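PDB 1XP4: D-alanyl-D-alanine carboxypeptidase, which probably removes the C-terminal D-alanine from peptidoglycan precursor peptides, as a serine-type D-Ala-D-Ala carboxypeptidase of the S11 family. Local coordinates for residues L45-E56 against V176-V187; A33-T43 against E165-V173. All coordinates share one frame; numbering follows the deposited sequence.

Contact 1: residues L45-E56 against V176-V187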
loop_
_atom_site.group_PDB
_atom_site.type_symbol
_atom_site.label_atom_id
_atom_site.label_comp_id
_atom_site.label_asym_id
_atom_site.label_seq_id
_atom_site.Cartn_x
_atom_site.Cartn_y
_atom_site.Cartn_z
ATOM N N LEU A 45 -9.087 -0.693 0.860
ATOM C CA LEU A 45 -7.884 0.112 0.749
ATOM C C LEU A 45 -8.113 1.165 -0.318
ATOM O O LEU A 45 -7.765 2.343 -0.150
ATOM C CB LEU A 45 -6.684 -0.749 0.370
ATOM C CG LEU A 45 -6.229 -1.780 1.405
ATOM C CD1 LEU A 45 -4.989 -2.493 0.883
ATOM C CD2 LEU A 45 -5.938 -1.093 2.741
ATOM N N ILE A 46 -8.698 0.744 -1.432
ATOM C CA ILE A 46 -8.966 1.688 -2.496
ATOM C C ILE A 46 -9.928 2.716 -1.908
ATOM O O ILE A 46 -9.760 3.918 -2.096
ATOM C CB ILE A 46 -9.612 0.998 -3.707
ATOM C CG1 ILE A 46 -8.836 -0.277 -4.060
ATOM C CG2 ILE A 46 -9.599 1.947 -4.897
ATOM C CD1 ILE A 46 -9.539 -1.166 -5.067
ATOM N N THR A 47 -10.919 2.229 -1.166
ATOM C CA THR A 47 -11.919 3.087 -0.525
ATOM C C THR A 47 -11.273 4.145 0.355
ATOM O O THR A 47 -11.526 5.343 0.215
ATOM C CB THR A 47 -12.878 2.263 0.358
ATOM O OG1 THR A 47 -13.639 1.365 -0.464
ATOM C CG2 THR A 47 -13.820 3.180 1.119
ATOM N N VAL A 48 -10.432 3.676 1.265
ATOM C CA VAL A 48 -9.730 4.532 2.204
ATOM C C VAL A 48 -8.823 5.567 1.527
ATOM O O VAL A 48 -8.557 6.631 2.100
ATOM C CB VAL A 48 -8.928 3.644 3.195
ATOM C CG1 VAL A 48 -7.757 4.401 3.773
ATOM C CG2 VAL A 48 -9.852 3.173 4.317
ATOM N N TYR A 49 -8.355 5.269 0.313
ATOM C CA TYR A 49 -7.496 6.207 -0.408
ATOM C C TYR A 49 -8.298 7.421 -0.837
ATOM O O TYR A 49 -7.801 8.539 -0.813
ATOM C CB TYR A 49 -6.895 5.577 -1.661
ATOM C CG TYR A 49 -5.833 6.439 -2.308
ATOM C CD1 TYR A 49 -4.501 6.364 -1.892
ATOM C CD2 TYR A 49 -6.154 7.337 -3.328
ATOM C CE1 TYR A 49 -3.509 7.155 -2.479
ATOM C CE2 TYR A 49 -5.167 8.140 -3.923
ATOM C CZ TYR A 49 -3.846 8.040 -3.494
ATOM O OH TYR A 49 -2.856 8.797 -4.083
ATOM N N LEU A 50 -9.540 7.207 -1.247
ATOM C CA LEU A 50 -10.353 8.334 -1.668
ATOM C C LEU A 50 -10.739 9.191 -0.462
ATOM O O LEU A 50 -10.944 10.404 -0.582
ATOM C CB LEU A 50 -11.591 7.833 -2.418
ATOM C CG LEU A 50 -11.285 7.051 -3.707
ATOM C CD1 LEU A 50 -12.577 6.581 -4.349
ATOM C CD2 LEU A 50 -10.506 7.932 -4.679
ATOM N N VAL A 51 -10.811 8.557 0.705
ATOM C CA VAL A 51 -11.161 9.241 1.945
ATOM C C VAL A 51 -10.048 10.182 2.389
ATOM O O VAL A 51 -10.311 11.311 2.813
ATOM C CB VAL A 51 -11.425 8.240 3.080
ATOM C CG1 VAL A 51 -11.803 8.987 4.338
ATOM C CG2 VAL A 51 -12.531 7.276 2.684
ATOM N N TYR A 52 -8.805 9.714 2.309
ATOM C CA TYR A 52 -7.670 10.553 2.681
ATOM C C TYR A 52 -7.540 11.671 1.652
ATOM O O TYR A 52 -7.153 12.794 1.982
ATOM C CB TYR A 52 -6.375 9.733 2.737
ATOM C CG TYR A 52 -6.168 9.002 4.048
ATOM C CD1 TYR A 52 -5.830 9.695 5.207
ATOM C CD2 TYR A 52 -6.340 7.623 4.138
ATOM C CE1 TYR A 52 -5.667 9.029 6.431
ATOM C CE2 TYR A 52 -6.183 6.951 5.352
ATOM C CZ TYR A 52 -5.847 7.661 6.490
ATOM O OH TYR A 52 -5.695 7.007 7.688
ATOM N N GLU A 53 -7.880 11.361 0.406
ATOM C CA GLU A 53 -7.809 12.351 -0.658
ATOM C C GLU A 53 -8.848 13.447 -0.436
ATOM O O GLU A 53 -8.670 14.578 -0.880
ATOM C CB GLU A 53 -8.035 11.693 -2.014
ATOM C CG GLU A 53 -7.749 12.618 -3.173
ATOM C CD GLU A 53 -7.732 11.894 -4.504
ATOM O OE1 GLU A 53 -8.811 11.447 -4.950
ATOM O OE2 GLU A 53 -6.636 11.766 -5.097
ATOM N N ALA A 54 -9.941 13.108 0.244
ATOM C CA ALA A 54 -10.984 14.086 0.535
ATOM C C ALA A 54 -10.580 14.859 1.789
ATOM O O ALA A 54 -10.934 16.025 1.954
ATOM C CB ALA A 54 -12.315 13.391 0.740
ATOM N N LEU A 55 -9.849 14.202 2.685
ATOM C CA LEU A 55 -9.379 14.882 3.884
ATOM C C LEU A 55 -8.348 15.907 3.429
ATOM O O LEU A 55 -8.370 17.060 3.857
ATOM C CB LEU A 55 -8.722 13.899 4.846
ATOM C CG LEU A 55 -9.654 13.007 5.655
ATOM C CD1 LEU A 55 -8.840 11.954 6.372
ATOM C CD2 LEU A 55 -10.448 13.857 6.635
ATOM N N GLU A 56 -7.451 15.473 2.549
ATOM C CA GLU A 56 -6.422 16.348 2.021
ATOM C C GLU A 56 -7.024 17.533 1.280
ATOM O O GLU A 56 -6.599 18.666 1.487
ATOM C CB GLU A 56 -5.498 15.564 1.090
ATOM C CG GLU A 56 -4.471 16.411 0.358
ATOM C CD GLU A 56 -3.425 15.574 -0.365
ATOM O OE1 GLU A 56 -3.799 14.674 -1.149
ATOM O OE2 GLU A 56 -2.223 15.826 -0.154
ATOM N N VAL A 176 -1.916 -0.624 -5.310
ATOM C CA VAL A 176 -2.829 0.075 -4.414
ATOM C C VAL A 176 -2.200 0.297 -3.036
ATOM O O VAL A 176 -2.120 1.423 -2.538
ATOM C CB VAL A 176 -4.136 -0.729 -4.237
ATOM C CG1 VAL A 176 -4.998 -0.105 -3.134
ATOM C CG2 VAL A 176 -4.892 -0.776 -5.569
ATOM N N ALA A 177 -1.758 -0.783 -2.412
ATOM C CA ALA A 177 -1.136 -0.677 -1.103
ATOM C C ALA A 177 0.033 0.310 -1.157
ATOM O O ALA A 177 0.163 1.182 -0.295
ATOM C CB ALA A 177 -0.655 -2.049 -0.642
ATOM N N ARG A 178 0.878 0.190 -2.176
ATOM C CA ARG A 178 2.017 1.090 -2.272
ATOM C C ARG A 178 1.602 2.553 -2.387
ATOM O O ARG A 178 2.098 3.402 -1.641
ATOM C CB ARG A 178 2.904 0.721 -3.455
ATOM C CG ARG A 178 4.190 1.516 -3.487
ATOM C CD ARG A 178 4.977 1.286 -4.775
ATOM N NE ARG A 178 6.183 2.114 -4.806
ATOM C CZ ARG A 178 6.518 2.904 -5.820
ATOM N NH1 ARG A 178 5.750 2.972 -6.898
ATOM N NH2 ARG A 178 7.605 3.652 -5.741
ATOM N N ASN A 179 0.697 2.855 -3.312
ATOM C CA ASN A 179 0.261 4.231 -3.485
ATOM C C ASN A 179 -0.340 4.805 -2.210
ATOM O O ASN A 179 -0.122 5.973 -1.878
ATOM C CB ASN A 179 -0.746 4.332 -4.623
ATOM C CG ASN A 179 -0.127 4.017 -5.957
ATOM O OD1 ASN A 179 1.072 4.198 -6.138
ATOM N ND2 ASN A 179 -0.939 3.553 -6.905
ATOM N N LEU A 180 -1.094 3.980 -1.492
ATOM C CA LEU A 180 -1.703 4.425 -0.251
ATOM C C LEU A 180 -0.638 4.750 0.806
ATOM O O LEU A 180 -0.604 5.861 1.337
ATOM C CB LEU A 180 -2.664 3.359 0.285
ATOM C CG LEU A 180 -3.277 3.681 1.653
ATOM C CD1 LEU A 180 -3.994 5.010 1.596
ATOM C CD2 LEU A 180 -4.228 2.581 2.060
ATOM N N ILE A 181 0.232 3.787 1.103
ATOM C CA ILE A 181 1.275 3.984 2.110
ATOM C C ILE A 181 2.230 5.133 1.790
ATOM O O ILE A 181 2.598 5.909 2.673
ATOM C CB ILE A 181 2.105 2.702 2.304
ATOM C CG1 ILE A 181 1.238 1.616 2.928
ATOM C CG2 ILE A 181 3.311 2.981 3.187
ATOM C CD1 ILE A 181 1.963 0.285 3.083
ATOM N N LYS A 182 2.631 5.239 0.529
ATOM C CA LYS A 182 3.549 6.291 0.114
ATOM C C LYS A 182 2.947 7.688 0.143
ATOM O O LYS A 182 3.625 8.643 0.509
ATOM C CB LYS A 182 4.074 5.999 -1.286
ATOM C CG LYS A 182 5.517 5.558 -1.315
ATOM C CD LYS A 182 5.868 5.030 -2.683
ATOM C CE LYS A 182 7.361 4.954 -2.856
ATOM N NZ LYS A 182 7.951 6.312 -2.747
ATOM N N LYS A 183 1.679 7.804 -0.240
ATOM C CA LYS A 183 0.988 9.092 -0.277
ATOM C C LYS A 183 0.347 9.498 1.061
ATOM O O LYS A 183 0.265 10.690 1.384
ATOM C CB LYS A 183 -0.069 9.062 -1.383
ATOM C CG LYS A 183 -0.948 10.294 -1.487
ATOM C CD LYS A 183 -0.153 11.526 -1.822
ATOM C CE LYS A 183 -1.062 12.736 -1.950
ATOM N NZ LYS A 183 -0.281 14.011 -2.023
ATOM N N TYR A 184 -0.101 8.511 1.832
ATOM C CA TYR A 184 -0.730 8.756 3.127
ATOM C C TYR A 184 -0.146 7.832 4.194
ATOM O O TYR A 184 -0.799 6.901 4.667
ATOM C CB TYR A 184 -2.248 8.559 3.023
ATOM C CG TYR A 184 -2.896 9.474 2.005
ATOM C CD1 TYR A 184 -3.027 10.843 2.250
ATOM C CD2 TYR A 184 -3.333 8.978 0.773
ATOM C CE1 TYR A 184 -3.571 11.697 1.291
ATOM C CE2 TYR A 184 -3.878 9.821 -0.189
ATOM C CZ TYR A 184 -3.991 11.179 0.075
ATOM O OH TYR A 184 -4.495 12.019 -0.889
ATOM N N PRO A 185 1.107 8.083 4.586
ATOM C CA PRO A 185 1.784 7.273 5.601
ATOM C C PRO A 185 0.979 7.208 6.896
ATOM O O PRO A 185 1.163 6.285 7.690
ATOM C CB PRO A 185 3.104 8.009 5.804
ATOM C CG PRO A 185 3.335 8.656 4.492
ATOM C CD PRO A 185 1.977 9.174 4.128
ATOM N N GLN A 186 0.103 8.196 7.100
ATOM C CA GLN A 186 -0.733 8.279 8.301
ATOM C C GLN A 186 -1.573 7.028 8.513
ATOM O O GLN A 186 -1.769 6.587 9.642
ATOM C CB GLN A 186 -1.698 9.467 8.219
ATOM C CG GLN A 186 -1.118 10.722 7.621
ATOM C CD GLN A 186 -1.488 10.897 6.165
ATOM O OE1 GLN A 186 -0.621 10.925 5.293
ATOM N NE2 GLN A 186 -2.780 11.026 5.893
ATOM N N VAL A 187 -2.082 6.476 7.415
ATOM C CA VAL A 187 -2.923 5.294 7.466
ATOM C C VAL A 187 -2.318 4.201 8.331
ATOM O O VAL A 187 -3.032 3.415 8.943
ATOM C CB VAL A 187 -3.191 4.751 6.046
ATOM C CG1 VAL A 187 -1.936 4.097 5.467
ATOM C CG2 VAL A 187 -4.357 3.792 6.086
#
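Tyr-184 pushes its ring between Tyr-49 and Tyr-52, and this aromatic cluster closes the C-terminal end of a helix pair in the penicillin-binding, beta-lactamase-like domain. The axes of 45-56 and 176-183, parts of helices 44-57 and 170-183, come to 9.8 Å at 29°. Tyr-184 is the first residue beyond the helical turns of its segment. Its edge is presented to the face of Tyr-49 in a T-shaped pair, planes at 72°. Tyr-49 CG lies opposite its backbone N (chi1 -171°), which swings the ring to the Leu-180 and Tyr-184 side. Toward Tyr-52 the two planes are nearly parallel but slid apart, and the closer contact is CH-pi: Tyr-52 CB sits 3.4 Å from the Tyr-184 ring centroid, almost on the normal. Tyr-52 CE2 lies 3.7 Å from Val-187 CG2. One turn before Tyr-184, Leu-180 enters as a knob among Leu-45, Val-48, Tyr-49 and Tyr-52. Tyr-49 also makes an edge-to-face pair with Trp-134. At the exposed end Glu-56 is doubly engaged: OE2 forms a salt bridge with Lys-183 NZ (3.2 Å) through its syn lone pair, while Tyr-184 OH donates to OE1 at 2.8 Å from above the carboxylate plane.

Contact 2: residues A33-T43 against E165-V173. With SO4 (sulfate ion), chain E.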
loop_
_atom_site.group_PDB
_atom_site.type_symbol
_atom_site.label_atom_id
_atom_site.label_comp_id
_atom_site.label_asym_id
_atom_site.label_seq_id
_atom_site.Cartn_x
_atom_site.Cartn_y
_atom_site.Cartn_z
ATOM N N ALA A 33 0.579 -13.680 -9.898
ATOM C CA ALA A 33 0.270 -12.338 -9.410
ATOM C C ALA A 33 -0.452 -11.422 -10.386
ATOM O O ALA A 33 -0.750 -10.283 -10.034
ATOM C CB ALA A 33 1.556 -11.650 -8.929
ATOM N N THR A 34 -0.748 -11.901 -11.590
ATOM C CA THR A 34 -1.427 -11.064 -12.580
ATOM C C THR A 34 -2.888 -11.407 -12.875
ATOM O O THR A 34 -3.613 -10.597 -13.450
ATOM C CB THR A 34 -0.670 -11.069 -13.906
ATOM O OG1 THR A 34 -0.344 -12.415 -14.258
ATOM C CG2 THR A 34 0.597 -10.260 -13.796
ATOM N N GLN A 35 -3.333 -12.594 -12.491
ATOM C CA GLN A 35 -4.717 -12.969 -12.749
ATOM C C GLN A 35 -5.669 -12.276 -11.776
ATOM O O GLN A 35 -5.592 -12.491 -10.571
ATOM C CB GLN A 35 -4.887 -14.481 -12.619
ATOM C CG GLN A 35 -6.273 -14.979 -12.973
ATOM C CD GLN A 35 -6.591 -16.307 -12.311
ATOM O OE1 GLN A 35 -7.704 -16.825 -12.433
ATOM N NE2 GLN A 35 -5.612 -16.864 -11.599
ATOM N N PRO A 36 -6.574 -11.425 -12.283
ATOM C CA PRO A 36 -7.495 -10.764 -11.353
ATOM C C PRO A 36 -8.310 -11.815 -10.604
ATOM O O PRO A 36 -8.741 -12.801 -11.188
ATOM C CB PRO A 36 -8.363 -9.913 -12.275
ATOM C CG PRO A 36 -7.419 -9.565 -13.398
ATOM C CD PRO A 36 -6.729 -10.891 -13.649
ATOM N N VAL A 37 -8.506 -11.611 -9.307
ATOM C CA VAL A 37 -9.272 -12.549 -8.494
ATOM C C VAL A 37 -9.961 -11.777 -7.377
ATOM O O VAL A 37 -9.628 -10.616 -7.125
ATOM C CB VAL A 37 -8.360 -13.631 -7.856
ATOM C CG1 VAL A 37 -7.716 -14.488 -8.937
ATOM C CG2 VAL A 37 -7.282 -12.969 -6.999
ATOM N N GLU A 38 -10.924 -12.420 -6.721
ATOM C CA GLU A 38 -11.657 -11.808 -5.615
ATOM C C GLU A 38 -10.673 -11.398 -4.511
ATOM O O GLU A 38 -9.747 -12.149 -4.188
ATOM C CB GLU A 38 -12.671 -12.802 -5.042
ATOM C CG GLU A 38 -13.847 -13.167 -5.942
ATOM C CD GLU A 38 -13.466 -13.997 -7.160
ATOM O OE1 GLU A 38 -12.531 -14.813 -7.066
ATOM O OE2 GLU A 38 -14.122 -13.848 -8.213
ATOM N N ILE A 39 -10.878 -10.223 -3.920
ATOM C CA ILE A 39 -9.979 -9.747 -2.866
ATOM C C ILE A 39 -10.708 -9.394 -1.576
ATOM O O ILE A 39 -10.104 -8.901 -0.622
ATOM C CB ILE A 39 -9.191 -8.513 -3.333
ATOM C CG1 ILE A 39 -10.165 -7.424 -3.787
ATOM C CG2 ILE A 39 -8.241 -8.904 -4.467
ATOM C CD1 ILE A 39 -9.506 -6.111 -4.116
ATOM N N ALA A 40 -12.010 -9.659 -1.559
ATOM C CA ALA A 40 -12.848 -9.380 -0.403
ATOM C C ALA A 40 -12.523 -8.013 0.175
ATOM O O ALA A 40 -12.238 -7.074 -0.573
ATOM C CB ALA A 40 -12.670 -10.462 0.650
ATOM N N SER A 41 -12.557 -7.917 1.504
ATOM C CA SER A 41 -12.308 -6.670 2.240
ATOM C C SER A 41 -11.019 -5.921 1.946
ATOM O O SER A 41 -10.832 -4.814 2.448
ATOM C CB SER A 41 -12.390 -6.913 3.754
ATOM O OG SER A 41 -13.731 -6.952 4.207
ATOM N N ILE A 42 -10.117 -6.511 1.170
ATOM C CA ILE A 42 -8.885 -5.810 0.842
ATOM C C ILE A 42 -9.326 -4.595 0.033
ATOM O O ILE A 42 -8.611 -3.603 -0.085
ATOM C CB ILE A 42 -7.924 -6.709 0.024
ATOM C CG1 ILE A 42 -7.346 -7.799 0.936
ATOM C CG2 ILE A 42 -6.793 -5.889 -0.564
ATOM C CD1 ILE A 42 -6.384 -8.745 0.236
ATOM N N THR A 43 -10.543 -4.677 -0.484
ATOM C CA THR A 43 -11.145 -3.615 -1.277
ATOM C C THR A 43 -11.135 -2.265 -0.558
ATOM O O THR A 43 -10.927 -1.214 -1.172
ATOM C CB THR A 43 -12.615 -3.977 -1.629
ATOM O OG1 THR A 43 -12.637 -5.140 -2.471
ATOM C CG2 THR A 43 -13.302 -2.820 -2.341
ATOM N N GLU A 165 -18.293 -9.975 -7.408
ATOM C CA GLU A 165 -17.367 -9.595 -6.350
ATOM C C GLU A 165 -16.272 -8.736 -6.970
ATOM O O GLU A 165 -15.965 -8.885 -8.151
ATOM C CB GLU A 165 -16.753 -10.836 -5.697
ATOM C CG GLU A 165 -17.686 -11.558 -4.759
ATOM C CD GLU A 165 -16.944 -12.394 -3.737
ATOM O OE1 GLU A 165 -15.913 -11.903 -3.220
ATOM O OE2 GLU A 165 -17.400 -13.524 -3.438
ATOM N N ASN A 166 -15.691 -7.826 -6.196
ATOM C CA ASN A 166 -14.626 -6.994 -6.748
ATOM C C ASN A 166 -13.464 -7.909 -7.094
ATOM O O ASN A 166 -13.251 -8.918 -6.417
ATOM C CB ASN A 166 -14.148 -5.944 -5.741
ATOM C CG ASN A 166 -15.240 -4.989 -5.326
ATOM O OD1 ASN A 166 -16.200 -4.762 -6.062
ATOM N ND2 ASN A 166 -15.090 -4.407 -4.146
ATOM N N LYS A 167 -12.713 -7.563 -8.137
ATOM C CA LYS A 167 -11.569 -8.375 -8.537
ATOM C C LYS A 167 -10.322 -7.552 -8.864
ATOM O O LYS A 167 -10.386 -6.584 -9.623
ATOM C CB LYS A 167 -11.933 -9.231 -9.749
ATOM C CG LYS A 167 -13.140 -10.112 -9.542
ATOM C CD LYS A 167 -12.792 -11.577 -9.747
ATOM C CE LYS A 167 -12.384 -11.872 -11.181
ATOM N NZ LYS A 167 -13.530 -12.251 -12.046
ATOM N N LEU A 168 -9.194 -7.948 -8.283
ATOM C CA LEU A 168 -7.912 -7.295 -8.523
ATOM C C LEU A 168 -6.830 -8.354 -8.453
ATOM O O LEU A 168 -6.976 -9.348 -7.739
ATOM C CB LEU A 168 -7.613 -6.226 -7.471
ATOM C CG LEU A 168 -8.091 -4.799 -7.744
ATOM C CD1 LEU A 168 -9.470 -4.573 -7.163
ATOM C CD2 LEU A 168 -7.113 -3.828 -7.114
ATOM N N SER A 169 -5.744 -8.158 -9.193
ATOM C CA SER A 169 -4.653 -9.122 -9.151
ATOM C C SER A 169 -3.766 -8.759 -7.957
ATOM O O SER A 169 -3.845 -7.638 -7.448
ATOM C CB SER A 169 -3.848 -9.081 -10.456
ATOM O OG SER A 169 -3.073 -7.901 -10.564
ATOM N N ALA A 170 -2.941 -9.696 -7.494
ATOM C CA ALA A 170 -2.066 -9.407 -6.362
ATOM C C ALA A 170 -1.167 -8.239 -6.765
ATOM O O ALA A 170 -0.852 -7.364 -5.951
ATOM C CB ALA A 170 -1.234 -10.634 -6.005
ATOM N N TYR A 171 -0.770 -8.232 -8.035
ATOM C CA TYR A 171 0.065 -7.172 -8.602
ATOM C C TYR A 171 -0.680 -5.849 -8.422
ATOM O O TYR A 171 -0.133 -4.875 -7.894
ATOM C CB TYR A 171 0.280 -7.432 -10.094
ATOM C CG TYR A 171 1.142 -6.425 -10.819
ATOM C CD1 TYR A 171 2.529 -6.566 -10.858
ATOM C CD2 TYR A 171 0.569 -5.355 -11.516
ATOM C CE1 TYR A 171 3.327 -5.675 -11.579
ATOM C CE2 TYR A 171 1.357 -4.462 -12.236
ATOM C CZ TYR A 171 2.734 -4.631 -12.265
ATOM O OH TYR A 171 3.526 -3.769 -12.991
ATOM N N ASP A 172 -1.934 -5.828 -8.873
ATOM C CA ASP A 172 -2.769 -4.647 -8.749
ATOM C C ASP A 172 -2.864 -4.204 -7.291
ATOM O O ASP A 172 -2.709 -3.018 -6.984
ATOM C CB ASP A 172 -4.173 -4.924 -9.284
ATOM C CG ASP A 172 -4.202 -5.086 -10.787
ATOM O OD1 ASP A 172 -3.436 -4.377 -11.471
ATOM O OD2 ASP A 172 -5.001 -5.904 -11.289
ATOM N N VAL A 173 -3.115 -5.157 -6.395
ATOM C CA VAL A 173 -3.225 -4.843 -4.974
ATOM C C VAL A 173 -1.946 -4.199 -4.456
ATOM O O VAL A 173 -2.000 -3.217 -3.714
ATOM C CB VAL A 173 -3.530 -6.097 -4.147
ATOM C CG1 VAL A 173 -3.650 -5.738 -2.691
ATOM C CG2 VAL A 173 -4.830 -6.721 -4.622
HETATM S S SO4 E . -12.228 -9.838 7.284
HETATM O O1 SO4 E . -12.795 -10.004 8.640
HETATM O O2 SO4 E . -11.385 -8.630 7.247
HETATM O O3 SO4 E . -11.405 -11.013 6.929
HETATM O O4 SO4 E . -13.339 -9.685 6.324
HETATM O O HOH W 1 -3.457 -12.255 -9.020
#
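Val-37 and Leu-168 pair backbone to backbone as a hydrogen-bonded antiparallel couple, the core of a very short two-stranded ribbon just ahead of the predicted nucleophile Ser-41. Val-37 N reaches Leu-168 O at 3.1 Å; the return bond, Leu-168 N to Val-37 O, is 2.9 Å. Packing is close on the side of Ile-39 and Leu-168, both buried. Ile-39 puts CG1 between its own backbone N and carbonyl carbon (chi1 56°), which carries CD1 against Leu-168 CD1, while its CG2 meets Val-173 CG2; Ile-42 CG2 touches Val-173 CG1 (3.8 Å). Farther along, Asn-166 ND2 donates almost straight to Thr-43 OG1 (3.1 Å, 177°), with the hydroxyl in the amide plane; the same amide also binds Val-142 and Asn-143. At the other end a capping box of Ser-169 and Asp-172 starts helix 170-183, and Ala-33 O accepts from Tyr-171 N at 2.9 Å. The outward side is looser: the Lys-167 and Glu-38 side chains lie alongside each other, yet Lys-167 NZ stays 4.2 Å from Glu-38 OE2, beyond a salt bridge. A water links Gln-35 O to Ala-170 N. The contact rests on the five-stranded sheet, with Val-37, Ile-42 and Ala-170 on Leu-251 of strand 244-253, Val-173 on Val-236 of strand 234-241, and Ala-33 on Ile-18 of strand 17-21.

Overall arrangement
Contacts 1 and 2 lie with their centres about 17 Å apart, joined twice over: helix 170-183 begins in contact 2 and continues into contact 1, while 33-43 leads straight into helix 44-57. Leu-168 bridges them, its CD1 4.0 Å from Ile-46 CD1 and its CD2 4.1 Å from Val-176 CG2. The SxxK motif spans their junction: Ser-41 inside contact 2, Lys-44 immediately before contact 1, both predicted catalytic; Ser-41 OG hydrogen-bonds Lys-44 NZ and Ser-104 OG. A sulfate, probably from the crystallisation liquor, sits beside Ser-41 and is bound by Thr-225 and Thr-227. Leu-45 of contact 1 comes within about 4 Å of Lys-224, a predicted substrate-binding residue, side chain to side chain.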